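Local coordinates for protein ERPC (Borrelia burgdorferi, PDB 4BXM) that sits on the spirochaete's outer surface as a lipoprotein and acquires host complement regulators such as factor H, probably to evade complement attack, at residues Ile128-Asp133 with Val143-Leu148. Residues are numbered along the deposited sequence; the frame is centred on the assembly and turned at random.
Sequences ITFLGD and VEYAIL
F130 holds CG between its backbone N and carbonyl carbon (chi1 56°), and Y145, its partner on the next strand, holds CG anti to the carbonyl carbon (chi1 -71°). The F130 ring lies against the root of the Y145 side chain. Y145 CB sits over one face of that ring, toward the rim, 3.5 Å from F130 CZ, in a CH-pi contact. The ring planes differ by 27°, but the centroids are 5.5 Å apart and offset, so little of one ring covers the other. I147 CD1 meets the F130 ring at its edge, 4.1 Å from CE1. The Y145 hydroxyl is hydrogen-bonded to E103 OE1, and its ring meets F71 edge to face.

I128, F130, Y145 and I147 share one face of the sheet; T129, L131, E144 and A146 line the other. E144 extends toward T129, with OE2 3.6 Å from T129 CB. L131 CD2 packs on E144 CG. T129 OG1 is hydrogen-bonded to E120 OE2, on the neighbouring strand 114-122.

Backbone hydrogen bonds pair I128 with I147 and F130 with Y145 in both directions. Y145 N to F130 O is 2.7 Å. G132 N bonds to V143 O, and V143 N to D133 O is longer, at 3.3 Å. V143 CG1 packs on G132 CA at 3.7 Å. I128 and I147 both touch L152 of helix 149-156. The pairing joins strands 125-134 and 142-148 as an antiparallel beta hairpin, two inner strands of the large sheet.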
ATOM      1  N   ILE A 128      -7.590  -5.423  -4.857  1.00 28.43           N
ATOM      2  CA  ILE A 128      -6.227  -5.944  -4.903  1.00 25.73           C
ATOM      3  C   ILE A 128      -5.931  -6.122  -3.494  1.00 24.63           C
ATOM      4  O   ILE A 128      -6.232  -5.210  -2.704  1.00 26.82           O
ATOM      5  CB  ILE A 128      -5.234  -4.950  -5.521  1.00 25.69           C
ATOM      6  CG1 ILE A 128      -5.337  -4.964  -7.054  1.00 26.84           C
ATOM      7  CG2 ILE A 128      -3.779  -5.270  -5.166  1.00 24.17           C
ATOM      8  CD1 ILE A 128      -4.700  -6.162  -7.737  1.00 26.68           C
ATOM      9  N   THR A 129      -5.447  -7.319  -3.107  1.00 21.97           N
ATOM     10  CA  THR A 129      -5.127  -7.503  -1.665  1.00 22.99           C
ATOM     11  C   THR A 129      -3.706  -7.847  -1.535  1.00 21.67           C
ATOM     12  O   THR A 129      -3.166  -8.474  -2.435  1.00 20.84           O
ATOM     13  CB  THR A 129      -5.840  -8.683  -0.987  1.00 23.22           C
ATOM     14  OG1 THR A 129      -5.509  -9.848  -1.762  1.00 25.07           O
ATOM     15  CG2 THR A 129      -7.360  -8.402  -0.971  1.00 24.41           C
ATOM     16  N   PHE A 130      -3.121  -7.515  -0.399  1.00 22.84           N
ATOM     17  CA  PHE A 130      -1.750  -7.997  -0.198  1.00 25.27           C
ATOM     18  C   PHE A 130      -1.441  -8.058   1.258  1.00 25.28           C
ATOM     19  O   PHE A 130      -1.993  -7.300   2.090  1.00 24.07           O
ATOM     20  CB  PHE A 130      -0.675  -7.128  -0.957  1.00 27.57           C
ATOM     21  CG  PHE A 130      -0.698  -5.650  -0.609  1.00 26.58           C
ATOM     22  CD1 PHE A 130      -1.629  -4.797  -1.206  1.00 29.80           C
ATOM     23  CD2 PHE A 130       0.144  -5.116   0.325  1.00 28.38           C
ATOM     24  CE1 PHE A 130      -1.669  -3.442  -0.915  1.00 26.47           C
ATOM     25  CE2 PHE A 130       0.105  -3.734   0.645  1.00 27.18           C
ATOM     26  CZ  PHE A 130      -0.809  -2.901   0.030  1.00 28.80           C
ATOM     27  N   LEU A 131      -0.481  -8.917   1.592  1.00 22.99           N
ATOM     28  CA  LEU A 131       0.030  -8.895   2.940  1.00 25.12           C
ATOM     29  C   LEU A 131       1.190  -7.869   3.182  1.00 25.50           C
ATOM     30  O   LEU A 131       2.067  -7.650   2.328  1.00 22.97           O
ATOM     31  CB  LEU A 131       0.553 -10.304   3.287  1.00 27.25           C
ATOM     32  CG  LEU A 131      -0.341 -11.546   3.302  1.00 29.88           C
ATOM     33  CD1 LEU A 131       0.541 -12.805   3.554  1.00 34.60           C
ATOM     34  CD2 LEU A 131      -1.455 -11.535   4.348  1.00 31.16           C
ATOM     35  N   GLY A 132       1.155  -7.240   4.354  1.00 23.32           N
ATOM     36  CA  GLY A 132       2.233  -6.461   4.850  1.00 23.52           C
ATOM     37  C   GLY A 132       3.139  -7.264   5.758  1.00 20.74           C
ATOM     38  O   GLY A 132       3.458  -8.404   5.483  1.00 22.27           O
ATOM     39  N   ASP A 133       3.652  -6.616   6.779  1.00 22.69           N
ATOM     40  CA  ASP A 133       4.610  -7.234   7.681  1.00 25.20           C
ATOM     41  C   ASP A 133       3.849  -7.836   8.883  1.00 29.24           C
ATOM     42  O   ASP A 133       2.625  -7.557   9.064  1.00 24.41           O
ATOM     43  CB  ASP A 133       5.550  -6.128   8.120  1.00 26.68           C
ATOM     44  CG  ASP A 133       6.727  -6.600   8.879  1.00 24.76           C
ATOM     45  OD1 ASP A 133       7.051  -7.771   8.791  1.00 24.88           O
ATOM     46  OD2 ASP A 133       7.284  -5.793   9.620  1.00 26.33           O
ATOM     47  N   VAL A 143      -0.583  -8.235   8.886  1.00 35.22           N
ATOM     48  CA  VAL A 143      -1.626  -7.336   8.382  1.00 37.47           C
ATOM     49  C   VAL A 143      -1.911  -7.623   6.905  1.00 34.49           C
ATOM     50  O   VAL A 143      -1.032  -8.051   6.110  1.00 34.96           O
ATOM     51  CB  VAL A 143      -1.115  -5.884   8.614  1.00 40.08           C
ATOM     52  CG1 VAL A 143      -0.176  -5.541   7.466  1.00 43.92           C
ATOM     53  CG2 VAL A 143      -2.209  -4.837   8.715  1.00 41.73           C
ATOM     54  N   GLU A 144      -3.133  -7.408   6.494  1.00 35.25           N
ATOM     55  CA  GLU A 144      -3.467  -7.587   5.102  1.00 30.34           C
ATOM     56  C   GLU A 144      -4.123  -6.304   4.616  1.00 31.88           C
ATOM     57  O   GLU A 144      -4.843  -5.649   5.372  1.00 29.18           O
ATOM     58  CB  GLU A 144      -4.390  -8.778   4.924  1.00 31.94           C
ATOM     59  CG  GLU A 144      -4.571  -9.216   3.468  1.00 34.98           C
ATOM     60  CD  GLU A 144      -5.655 -10.268   3.279  1.00 40.78           C
ATOM     61  OE1 GLU A 144      -5.982 -10.930   4.295  1.00 40.77           O
ATOM     62  OE2 GLU A 144      -6.170 -10.450   2.128  1.00 38.76           O
ATOM     63  N   TYR A 145      -3.896  -5.943   3.364  1.00 26.18           N
ATOM     64  CA  TYR A 145      -4.374  -4.672   2.877  1.00 26.29           C
ATOM     65  C   TYR A 145      -5.233  -4.949   1.671  1.00 27.14           C
ATOM     66  O   TYR A 145      -4.990  -5.897   0.961  1.00 27.83           O
ATOM     67  CB  TYR A 145      -3.236  -3.666   2.504  1.00 23.93           C
ATOM     68  CG  TYR A 145      -2.502  -3.128   3.690  1.00 25.29           C
ATOM     69  CD1 TYR A 145      -2.982  -2.029   4.378  1.00 24.51           C
ATOM     70  CD2 TYR A 145      -1.331  -3.696   4.125  1.00 23.80           C
ATOM     71  CE1 TYR A 145      -2.340  -1.549   5.507  1.00 25.24           C
ATOM     72  CE2 TYR A 145      -0.655  -3.181   5.196  1.00 22.83           C
ATOM     73  CZ  TYR A 145      -1.154  -2.101   5.891  1.00 23.02           C
ATOM     74  OH  TYR A 145      -0.560  -1.589   7.034  1.00 22.93           O
ATOM     75  N   ALA A 146      -6.196  -4.059   1.415  1.00 29.01           N
ATOM     76  CA  ALA A 146      -6.979  -4.098   0.164  1.00 30.46           C
ATOM     77  C   ALA A 146      -7.316  -2.732  -0.390  1.00 27.31           C
ATOM     78  O   ALA A 146      -7.519  -1.731   0.343  1.00 26.76           O
ATOM     79  CB  ALA A 146      -8.249  -4.927   0.344  1.00 31.30           C
ATOM     80  N   ILE A 147      -7.344  -2.701  -1.706  1.00 26.65           N
ATOM     81  CA  ILE A 147      -7.574  -1.467  -2.457  1.00 28.46           C
ATOM     82  C   ILE A 147      -8.469  -1.800  -3.628  1.00 24.55           C
ATOM     83  O   ILE A 147      -8.207  -2.736  -4.370  1.00 25.41           O
ATOM     84  CB  ILE A 147      -6.269  -0.878  -3.086  1.00 25.31           C
ATOM     85  CG1 ILE A 147      -5.336  -0.392  -2.001  1.00 28.65           C
ATOM     86  CG2 ILE A 147      -6.646   0.256  -4.010  1.00 29.50           C
ATOM     87  CD1 ILE A 147      -3.865  -0.262  -2.355  1.00 29.28           C
ATOM     88  N   LEU A 148      -9.446  -0.961  -3.900  1.00 25.45           N
ATOM     89  CA  LEU A 148     -10.324  -1.242  -5.026  1.00 27.02           C
ATOM     90  C   LEU A 148      -9.616  -1.393  -6.370  1.00 24.91           C
ATOM     91  O   LEU A 148      -8.846  -0.577  -6.825  1.00 26.25           O
ATOM     92  CB  LEU A 148     -11.434  -0.163  -5.104  1.00 32.18           C
ATOM     93  CG  LEU A 148     -12.674  -0.471  -5.932  1.00 39.15           C
ATOM     94  CD1 LEU A 148     -13.429  -1.689  -5.376  1.00 41.82           C
ATOM     95  CD2 LEU A 148     -13.569   0.767  -5.909  1.00 38.28           C
TER